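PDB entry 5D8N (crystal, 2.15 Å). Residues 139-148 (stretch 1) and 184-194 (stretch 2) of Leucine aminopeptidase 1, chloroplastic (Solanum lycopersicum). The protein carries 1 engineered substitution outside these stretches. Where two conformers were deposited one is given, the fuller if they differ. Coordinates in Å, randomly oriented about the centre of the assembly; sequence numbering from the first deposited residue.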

# COMPACT_ATOMS: atom_id res chain seq x y z
N ASN A 139 -50.93 -3.77 -19.20
CA ASN A 139 -51.27 -5.03 -19.85
C ASN A 139 -50.40 -5.23 -21.06
O ASN A 139 -50.40 -4.42 -21.99
CB ASN A 139 -52.74 -5.03 -20.29
CG ASN A 139 -53.67 -4.61 -19.19
OD1 ASN A 139 -54.33 -3.58 -19.28
ND2 ASN A 139 -53.72 -5.40 -18.12
N ILE A 140 -49.53 -6.22 -20.99
CA ILE A 140 -48.60 -6.43 -22.08
C ILE A 140 -48.73 -7.82 -22.65
O ILE A 140 -49.32 -8.71 -22.04
CB ILE A 140 -47.16 -6.17 -21.65
CG1 ILE A 140 -46.64 -7.28 -20.75
CG2 ILE A 140 -47.06 -4.82 -20.96
CD1 ILE A 140 -45.16 -7.13 -20.43
N ALA A 141 -48.08 -8.00 -23.80
CA ALA A 141 -48.04 -9.31 -24.44
C ALA A 141 -46.64 -9.51 -24.96
O ALA A 141 -45.99 -8.58 -25.41
CB ALA A 141 -49.02 -9.35 -25.61
N VAL A 142 -46.27 -10.77 -25.09
CA VAL A 142 -45.02 -11.14 -25.70
C VAL A 142 -45.27 -12.27 -26.66
O VAL A 142 -45.97 -13.24 -26.32
CB VAL A 142 -43.98 -11.60 -24.65
CG1 VAL A 142 -42.67 -11.99 -25.31
CG2 VAL A 142 -43.73 -10.50 -23.64
N ALA A 143 -44.55 -12.21 -27.76
CA ALA A 143 -44.54 -13.27 -28.76
C ALA A 143 -43.17 -13.38 -29.45
O ALA A 143 -42.39 -12.43 -29.44
CB ALA A 143 -45.60 -12.93 -29.80
N LEU A 144 -42.92 -14.51 -30.11
CA LEU A 144 -41.77 -14.67 -31.00
C LEU A 144 -42.15 -14.35 -32.43
O LEU A 144 -43.24 -14.67 -32.86
CB LEU A 144 -41.21 -16.09 -30.97
CG LEU A 144 -40.84 -16.60 -29.58
CD1 LEU A 144 -40.25 -17.99 -29.65
CD2 LEU A 144 -39.85 -15.64 -28.93
N ALA A 145 -41.25 -13.73 -33.18
CA ALA A 145 -41.54 -13.43 -34.57
C ALA A 145 -41.65 -14.72 -35.35
O ALA A 145 -42.37 -14.77 -36.35
CB ALA A 145 -40.47 -12.54 -35.18
N SER A 146 -40.94 -15.76 -34.93
CA SER A 146 -41.10 -17.05 -35.58
C SER A 146 -41.03 -18.22 -34.61
O SER A 146 -40.16 -18.29 -33.73
CB SER A 146 -40.10 -17.23 -36.73
OG SER A 146 -38.77 -17.20 -36.26
N THR A 147 -42.00 -19.12 -34.77
CA THR A 147 -42.04 -20.41 -34.08
C THR A 147 -41.92 -21.62 -35.03
O THR A 147 -42.13 -22.75 -34.59
CB THR A 147 -43.36 -20.53 -33.29
OG1 THR A 147 -44.48 -20.36 -34.18
CG2 THR A 147 -43.44 -19.44 -32.19
N ASP A 148 -41.52 -21.41 -36.28
CA ASP A 148 -41.37 -22.54 -37.22
C ASP A 148 -40.33 -23.58 -36.81
O ASP A 148 -39.24 -23.25 -36.32
CB ASP A 148 -41.07 -22.07 -38.65
CG ASP A 148 -42.31 -21.55 -39.38
OD1 ASP A 148 -43.45 -21.81 -38.93
OD2 ASP A 148 -42.13 -20.84 -40.40
N THR A 184 -46.41 -0.72 -12.45
CA THR A 184 -47.71 -0.62 -13.12
C THR A 184 -48.15 -1.96 -13.73
O THR A 184 -49.28 -2.08 -14.20
CB THR A 184 -47.65 0.44 -14.24
OG1 THR A 184 -46.60 0.13 -15.17
CG2 THR A 184 -47.40 1.82 -13.62
N LEU A 185 -47.21 -2.88 -13.89
CA LEU A 185 -47.48 -4.09 -14.69
C LEU A 185 -48.45 -5.05 -13.99
O LEU A 185 -48.25 -5.41 -12.85
CB LEU A 185 -46.18 -4.83 -15.01
CG LEU A 185 -46.37 -6.01 -15.94
CD1 LEU A 185 -47.00 -5.56 -17.25
CD2 LEU A 185 -45.02 -6.64 -16.21
N GLU A 186 -49.57 -5.35 -14.64
CA GLU A 186 -50.62 -6.13 -14.00
C GLU A 186 -50.82 -7.46 -14.70
O GLU A 186 -51.28 -8.42 -14.08
CB GLU A 186 -51.93 -5.36 -14.01
CG GLU A 186 -51.97 -4.22 -13.01
CD GLU A 186 -53.23 -3.38 -13.10
OE1 GLU A 186 -54.19 -3.73 -13.84
OE2 GLU A 186 -53.26 -2.33 -12.43
N SER A 187 -50.63 -7.50 -16.01
CA SER A 187 -50.87 -8.74 -16.73
C SER A 187 -49.89 -8.96 -17.87
O SER A 187 -49.43 -8.02 -18.50
CB SER A 187 -52.32 -8.83 -17.22
OG SER A 187 -52.57 -8.01 -18.35
N LEU A 188 -49.63 -10.22 -18.17
CA LEU A 188 -48.84 -10.63 -19.31
C LEU A 188 -49.60 -11.71 -20.04
O LEU A 188 -49.91 -12.76 -19.46
CB LEU A 188 -47.49 -11.18 -18.84
CG LEU A 188 -46.69 -12.01 -19.85
CD1 LEU A 188 -46.17 -11.19 -21.01
CD2 LEU A 188 -45.53 -12.70 -19.16
N ASP A 189 -49.81 -11.49 -21.34
CA ASP A 189 -50.34 -12.49 -22.25
C ASP A 189 -49.20 -13.01 -23.11
O ASP A 189 -48.51 -12.25 -23.77
CB ASP A 189 -51.44 -11.89 -23.14
CG ASP A 189 -52.67 -11.47 -22.35
OD1 ASP A 189 -52.95 -12.10 -21.31
OD2 ASP A 189 -53.37 -10.51 -22.76
N ILE A 190 -48.94 -14.30 -23.02
CA ILE A 190 -47.97 -14.93 -23.88
C ILE A 190 -48.69 -15.54 -25.07
O ILE A 190 -49.58 -16.37 -24.92
CB ILE A 190 -47.19 -15.99 -23.08
CG1 ILE A 190 -46.47 -15.31 -21.90
CG2 ILE A 190 -46.17 -16.68 -23.98
CD1 ILE A 190 -45.83 -16.30 -20.95
N LEU A 191 -48.23 -15.17 -26.26
CA LEU A 191 -48.93 -15.48 -27.50
C LEU A 191 -48.08 -16.33 -28.43
O LEU A 191 -46.84 -16.30 -28.39
CB LEU A 191 -49.31 -14.19 -28.24
CG LEU A 191 -50.02 -13.09 -27.46
CD1 LEU A 191 -50.32 -11.90 -28.37
CD2 LEU A 191 -51.30 -13.61 -26.81
N GLY A 192 -48.77 -17.17 -29.19
CA GLY A 192 -48.16 -17.93 -30.28
C GLY A 192 -47.49 -19.22 -29.84
O GLY A 192 -46.77 -19.82 -30.64
N LEU A 193 -47.49 -19.51 -28.54
CA LEU A 193 -46.66 -20.58 -28.04
C LEU A 193 -47.50 -21.74 -27.47
O LEU A 193 -46.94 -22.68 -26.90
CB LEU A 193 -45.66 -20.08 -27.00
CG LEU A 193 -44.59 -19.10 -27.49
CD1 LEU A 193 -43.76 -18.53 -26.34
CD2 LEU A 193 -43.67 -19.75 -28.51
N GLY A 194 -48.82 -21.66 -27.64
CA GLY A 194 -49.71 -22.73 -27.20
C GLY A 194 -50.61 -22.26 -26.08
O GLY A 194 -50.45 -21.16 -25.56
O HOH W 1 -51.88 -8.60 -20.88
O HOH W 2 -44.90 -16.51 -30.21
O HOH W 3 -46.97 -19.36 -33.46

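The regular ladder between these two parallel strands runs out after L191, and water takes over the bonding. The last direct backbone bond runs from L191 N to V142 O at 3.0 Å. The next rung would join L144 N to L191 O, but a water stands between them: it accepts from L144 N (2.8 Å from its oxygen) and donates to L191 O (2.7 Å). The polar groups stay satisfied while the chains part. A second water spans the gap further on, donating to G192 O at 2.9 Å and lying 2.8 Å from T147 OG1.

Before that point the pairing is orthodox. Strand 139-144 and the strand that begins at S187 run in the same direction, their axes 24° apart, with N139, I140, A141 and V142 in register with S187, L188, D189 and I190. In parallel pairing a residue bonds through both its NH and its CO to the residues flanking its partner. Thus I140 N donates to S187 O (3.1 Å) and I140 O accepts from D189 N (2.9 Å), so that I140 brackets L188; V142 N then donates to D189 O (3.0 Å), and V142 brackets I190 in the same way. The carbonyls also receive CA-H...O contacts, the shortest from A141 CA to D189 O at 3.1 Å, in the pair whose CA atoms, 4.5 Å apart, are the closest in the register.

Alternation of side chains gives the sheet two unlike faces. I140, V142, L188 and I190 share one, and all are buried. Beta-branched isoleucine and valine suit extended backbone, and L188 reaches across to both neighbours: its CD1 lies 3.9 Å from I140 CG1 and 3.7 Å from V142 CG2. Just before the strand, L185 extends this apolar patch, its CD1 touching I140 CG2 at 3.8 Å.

The face carrying N139, A141, S187 and D189 is more polar. The amide of N139 turns its ND2 to S187 OG, forming a 2.9 Å hydrogen bond in which the asparagine donates; a short hydroxyl side chain here can serve as acceptor while also meeting water. That water, 2.7 Å from S187 OG, donates to I140 O at 2.8 Å and, weakly, to D189 OD2 at 3.1 Å, tying side chains to backbone. The small methyl of A141 sits beside D189, CB to CB 4.3 Å, and also meets L191, whose CD1 approaches A141 CB at 4.0 Å. Farther along, A143 CB lies 4.2 Å from L191 CB.

Beyond the ladder, contact passes to side chains. L193 sends CD2 to L144 CD1 (4.0 Å) and to T147 CG2 (3.7 Å). Threonine suits this edge because it offers both a methyl for the leucine and a hydroxyl for the water. G192 adopts a positive phi of 84°, a conformation that favours glycine, and presents its carbonyl to that water. In all, the two stretches bury 625 Å² between them.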